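Local structure of BauA (Acinetobacter baumannii, 6HCP) at residues T313-I325 with T331-V343. The protein takes up iron-loaded preacinetobactin across the bacterial outer membrane as a TonB-dependent siderophore receptor. Numbering follows the deposited sequence.
With EDO (1,2-ethanediol), chain J.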
loop_
_atom_site.group_PDB
_atom_site.type_symbol
_atom_site.label_atom_id
_atom_site.label_comp_id
_atom_site.label_asym_id
_atom_site.label_seq_id
_atom_site.Cartn_x
_atom_site.Cartn_y
_atom_site.Cartn_z
ATOM N N THR A 313 -3.586 36.443 19.211
ATOM C CA THR A 313 -3.195 35.705 18.035
ATOM C C THR A 313 -2.141 36.513 17.291
ATOM O O THR A 313 -2.325 37.696 17.057
ATOM C CB THR A 313 -4.395 35.465 17.112
ATOM O OG1 THR A 313 -5.339 34.670 17.827
ATOM C CG2 THR A 313 -3.993 34.840 15.791
ATOM N N GLU A 314 -1.065 35.841 16.870
ATOM C CA GLU A 314 -0.102 36.414 15.951
ATOM C C GLU A 314 0.032 35.471 14.760
ATOM O O GLU A 314 0.447 34.328 14.945
ATOM C CB GLU A 314 1.257 36.598 16.641
ATOM C CG GLU A 314 1.219 37.547 17.831
ATOM C CD GLU A 314 2.542 37.656 18.581
ATOM O OE1 GLU A 314 3.519 37.037 18.141
ATOM O OE2 GLU A 314 2.608 38.440 19.532
ATOM N N TYR A 315 -0.398 35.950 13.589
ATOM C CA TYR A 315 -0.438 35.196 12.357
ATOM C C TYR A 315 0.588 35.765 11.393
ATOM O O TYR A 315 0.599 36.965 11.152
ATOM C CB TYR A 315 -1.823 35.258 11.719
ATOM C CG TYR A 315 -1.958 34.536 10.405
ATOM C CD1 TYR A 315 -2.247 33.177 10.346
ATOM C CD2 TYR A 315 -1.902 35.227 9.211
ATOM C CE1 TYR A 315 -2.422 32.531 9.131
ATOM C CE2 TYR A 315 -2.079 34.595 7.987
ATOM C CZ TYR A 315 -2.316 33.234 7.945
ATOM O OH TYR A 315 -2.509 32.626 6.737
ATOM N N LYS A 316 1.302 34.866 10.708
ATOM C CA LYS A 316 2.240 35.243 9.668
ATOM C C LYS A 316 2.184 34.232 8.520
ATOM O O LYS A 316 2.150 33.032 8.750
ATOM C CB LYS A 316 3.663 35.279 10.240
ATOM C CG LYS A 316 3.914 36.340 11.308
ATOM C CD LYS A 316 5.337 36.238 11.863
ATOM C CE LYS A 316 5.738 37.421 12.714
ATOM N NZ LYS A 316 4.815 37.565 13.854
ATOM N N TYR A 317 2.188 34.744 7.290
ATOM C CA TYR A 317 2.094 33.926 6.091
ATOM C C TYR A 317 3.011 34.514 5.026
ATOM O O TYR A 317 2.898 35.676 4.668
ATOM C CB TYR A 317 0.654 33.858 5.564
ATOM C CG TYR A 317 0.503 33.057 4.299
ATOM C CD1 TYR A 317 0.796 33.607 3.067
ATOM C CD2 TYR A 317 -0.053 31.791 4.321
ATOM C CE1 TYR A 317 0.620 32.891 1.893
ATOM C CE2 TYR A 317 -0.202 31.049 3.162
ATOM C CZ TYR A 317 0.153 31.588 1.943
ATOM O OH TYR A 317 -0.037 30.886 0.775
ATOM N N ASN A 318 3.864 33.654 4.467
ATOM C CA ASN A 318 4.756 34.013 3.364
ATOM C C ASN A 318 4.662 32.906 2.313
ATOM O O ASN A 318 5.020 31.776 2.596
ATOM C CB ASN A 318 6.190 34.129 3.879
ATOM C CG ASN A 318 7.194 34.629 2.864
ATOM O OD1 ASN A 318 6.828 35.286 1.895
ATOM N ND2 ASN A 318 8.460 34.553 3.236
ATOM N N GLY A 319 4.138 33.217 1.135
ATOM C CA GLY A 319 3.896 32.184 0.149
ATOM C C GLY A 319 3.109 32.681 -1.036
ATOM O O GLY A 319 3.196 33.855 -1.410
ATOM N N ALA A 320 2.390 31.768 -1.688
ATOM C CA ALA A 320 1.556 32.143 -2.804
ATOM C C ALA A 320 0.311 32.871 -2.269
ATOM O O ALA A 320 -0.297 32.424 -1.288
ATOM C CB ALA A 320 1.183 30.928 -3.599
ATOM N N SER A 321 -0.167 33.867 -3.013
ATOM C CA SER A 321 -1.528 34.382 -2.719
ATOM C C SER A 321 -2.561 33.572 -3.505
ATOM O O SER A 321 -3.565 33.146 -2.948
ATOM C CB SER A 321 -1.660 35.867 -2.935
ATOM O OG SER A 321 -1.168 36.242 -4.182
ATOM N N ALA A 322 -2.203 33.186 -4.728
ATOM C CA ALA A 322 -2.977 32.210 -5.499
ATOM C C ALA A 322 -2.134 31.634 -6.647
ATOM O O ALA A 322 -1.461 32.375 -7.366
ATOM C CB ALA A 322 -4.222 32.862 -6.048
ATOM N N GLY A 323 -2.352 30.346 -6.911
ATOM C CA GLY A 323 -1.969 29.737 -8.137
ATOM C C GLY A 323 -3.163 29.641 -9.064
ATOM O O GLY A 323 -4.278 29.546 -8.597
ATOM N N THR A 324 -2.931 29.889 -10.351
ATOM C CA THR A 324 -3.955 29.779 -11.360
ATOM C C THR A 324 -3.549 28.742 -12.404
ATOM O O THR A 324 -2.475 28.885 -13.028
ATOM C CB THR A 324 -4.209 31.134 -12.042
ATOM O OG1 THR A 324 -4.479 32.092 -11.017
ATOM C CG2 THR A 324 -5.352 31.087 -13.034
ATOM N N ILE A 325 -4.441 27.779 -12.666
ATOM C CA ILE A 325 -4.202 26.806 -13.728
ATOM C C ILE A 325 -4.582 27.443 -15.070
ATOM O O ILE A 325 -5.758 27.757 -15.322
ATOM C CB ILE A 325 -4.970 25.496 -13.485
ATOM C CG1 ILE A 325 -4.538 24.826 -12.182
ATOM C CG2 ILE A 325 -4.839 24.550 -14.687
ATOM C CD1 ILE A 325 -5.351 23.605 -11.818
ATOM N N THR A 331 -0.182 23.915 -16.760
ATOM C CA THR A 331 0.546 25.152 -16.473
ATOM C C THR A 331 -0.111 25.892 -15.292
ATOM O O THR A 331 -1.327 26.060 -15.249
ATOM C CB THR A 331 0.628 26.054 -17.711
ATOM O OG1 THR A 331 1.150 25.269 -18.790
ATOM C CG2 THR A 331 1.500 27.270 -17.457
ATOM N N LEU A 332 0.720 26.305 -14.342
ATOM C CA LEU A 332 0.309 26.996 -13.123
ATOM C C LEU A 332 1.082 28.313 -13.003
ATOM O O LEU A 332 2.293 28.348 -13.131
ATOM C CB LEU A 332 0.569 26.107 -11.905
ATOM C CG LEU A 332 0.005 26.616 -10.580
ATOM C CD1 LEU A 332 -1.505 26.488 -10.565
ATOM C CD2 LEU A 332 0.608 25.879 -9.396
ATOM N N SER A 333 0.342 29.399 -12.781
ATOM C CA SER A 333 0.899 30.730 -12.583
ATOM C C SER A 333 0.570 31.177 -11.158
ATOM O O SER A 333 -0.608 31.315 -10.812
ATOM C CB SER A 333 0.333 31.695 -13.614
ATOM O OG SER A 333 0.852 32.996 -13.409
ATOM N N SER A 334 1.608 31.377 -10.342
ATOM C CA SER A 334 1.435 31.693 -8.943
ATOM C C SER A 334 1.963 33.106 -8.664
ATOM O O SER A 334 3.154 33.392 -8.773
ATOM C CB SER A 334 2.079 30.643 -8.047
ATOM O OG SER A 334 1.574 29.333 -8.314
ATOM N N THR A 335 1.098 33.940 -8.097
ATOM C CA THR A 335 1.521 35.219 -7.547
ATOM C C THR A 335 1.878 35.017 -6.074
ATOM O O THR A 335 1.255 34.225 -5.381
ATOM C CB THR A 335 0.405 36.262 -7.713
ATOM O OG1 THR A 335 -0.660 35.799 -6.890
ATOM C CG2 THR A 335 -0.092 36.396 -9.134
ATOM N N LEU A 336 2.856 35.788 -5.595
ATOM C CA LEU A 336 3.359 35.657 -4.257
ATOM C C LEU A 336 2.838 36.820 -3.404
ATOM O O LEU A 336 2.695 37.919 -3.899
ATOM C CB LEU A 336 4.886 35.657 -4.304
ATOM C CG LEU A 336 5.511 34.609 -5.226
ATOM C CD1 LEU A 336 7.029 34.691 -5.175
ATOM C CD2 LEU A 336 5.034 33.215 -4.854
ATOM N N GLY A 337 2.653 36.569 -2.108
ATOM C CA GLY A 337 2.145 37.569 -1.163
ATOM C C GLY A 337 2.586 37.283 0.256
ATOM O O GLY A 337 3.076 36.191 0.572
ATOM N N GLN A 338 2.501 38.306 1.106
ATOM C CA GLN A 338 2.818 38.193 2.517
ATOM C C GLN A 338 1.696 38.858 3.318
ATOM O O GLN A 338 1.182 39.910 2.931
ATOM C CB GLN A 338 4.165 38.844 2.828
ATOM C CG GLN A 338 5.326 38.217 2.069
ATOM C CD GLN A 338 6.667 38.823 2.433
ATOM O OE1 GLN A 338 6.754 39.832 3.137
ATOM N NE2 GLN A 338 7.727 38.092 2.120
ATOM N N LEU A 339 1.348 38.240 4.444
ATOM C CA LEU A 339 0.331 38.764 5.340
ATOM C C LEU A 339 0.756 38.483 6.771
ATOM O O LEU A 339 1.276 37.418 7.086
ATOM C CB LEU A 339 -1.013 38.094 5.023
ATOM C CG LEU A 339 -2.167 38.432 5.977
ATOM C CD1 LEU A 339 -2.483 39.920 5.954
ATOM C CD2 LEU A 339 -3.408 37.630 5.615
ATOM N N ALA A 340 0.541 39.461 7.649
ATOM C CA ALA A 340 0.657 39.224 9.072
ATOM C C ALA A 340 -0.435 40.027 9.758
ATOM O O ALA A 340 -0.837 41.085 9.243
ATOM C CB ALA A 340 2.024 39.587 9.614
ATOM N N PHE A 341 -0.972 39.465 10.839
ATOM C CA PHE A 341 -1.859 40.252 11.683
ATOM C C PHE A 341 -1.687 39.810 13.133
ATOM O O PHE A 341 -1.300 38.676 13.446
ATOM C CB PHE A 341 -3.301 40.202 11.161
ATOM C CG PHE A 341 -3.970 38.849 11.217
ATOM C CD1 PHE A 341 -4.523 38.367 12.391
ATOM C CD2 PHE A 341 -4.046 38.066 10.078
ATOM C CE1 PHE A 341 -5.126 37.113 12.438
ATOM C CE2 PHE A 341 -4.668 36.828 10.112
ATOM C CZ PHE A 341 -5.201 36.353 11.287
ATOM N N ASP A 342 -1.891 40.780 14.025
ATOM C CA ASP A 342 -1.877 40.576 15.458
ATOM C C ASP A 342 -3.237 41.017 15.991
ATOM O O ASP A 342 -3.699 42.106 15.627
ATOM C CB ASP A 342 -0.790 41.415 16.146
ATOM C CG ASP A 342 0.630 41.118 15.676
ATOM O OD1 ASP A 342 0.901 39.957 15.328
ATOM O OD2 ASP A 342 1.397 42.087 15.494
ATOM N N VAL A 343 -3.855 40.198 16.832
ATOM C CA VAL A 343 -5.169 40.557 17.371
ATOM C C VAL A 343 -5.213 40.240 18.870
ATOM O O VAL A 343 -4.728 39.188 19.345
ATOM C CB VAL A 343 -6.312 39.934 16.551
ATOM C CG1 VAL A 343 -6.038 38.517 16.135
ATOM C CG2 VAL A 343 -7.681 40.051 17.208
HETATM C C1 EDO J . -5.977 34.974 5.796
HETATM O O1 EDO J . -6.840 35.905 5.140
HETATM C C2 EDO J . -5.434 34.026 4.741
HETATM O O2 EDO J . -4.001 34.051 4.694
HETATM O O HOH W 1 1.952 38.514 13.258
HETATM O O HOH W 2 -2.499 33.328 -9.885
#
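Tyr315 and Phe341 form a hydrogen-bonded pair in an antiparallel beta hairpin of the TonB-dependent receptor barrel. Their rings are nearly parallel but slid apart, with planes at 22° and centroids 4.9 Å apart. CB of Tyr315 makes a CH-pi contact over one face of the Phe341 ring, 3.6 Å from its centroid. Phe341 CG sits between its own backbone N and carbonyl carbon (chi1 66°), which turns the ring across the base of Tyr315. On the face turned into the barrel, Trp100 and Tyr128 of the plug domain meet Tyr315, Tyr128 edge-to-face, and Phe127 meets the Phe341 ring. A 1,2-ethanediol, probably from the crystallisation liquor, donates from its O2 to Tyr315 OH and also bonds Arg256.

On the face that carries Lys316 and Asp342, a water accepts from Lys316 NZ and lies within bonding distance of Tyr315 O and Asp342 OD1, more acceptors than its protons may serve. It spans two side chains whose charged atoms do not touch, NZ of Lys316 and OD1 of Asp342 being 4.8 Å apart. Farther along this face, Gln338 NE2 donates to Asn318 OD1 at 3.0 Å. The two side chains run side by side with amide planes 88° apart, and the donor stands well above the carbonyl plane of Asn318. Gln338 NE2 also bonds Glu407 O, and Asn318 ND2 bonds Pro406 O, which ties both amides to a neighbouring loop.

Between Ala320 and Ala322 the register shifts by one residue, a beta bulge. Thr335 O accepts from Ser321 N, and Thr335 N donates to Ala322 O. Thr335 OG1 donates to Ser321 OG at 2.8 Å. Beyond it, a second water joins Ala322 O, Thr324 OG1 and Ser333 O. At the bulge itself, Tyr317 OH donates to a lone pair of Ala320 O at 2.6 Å.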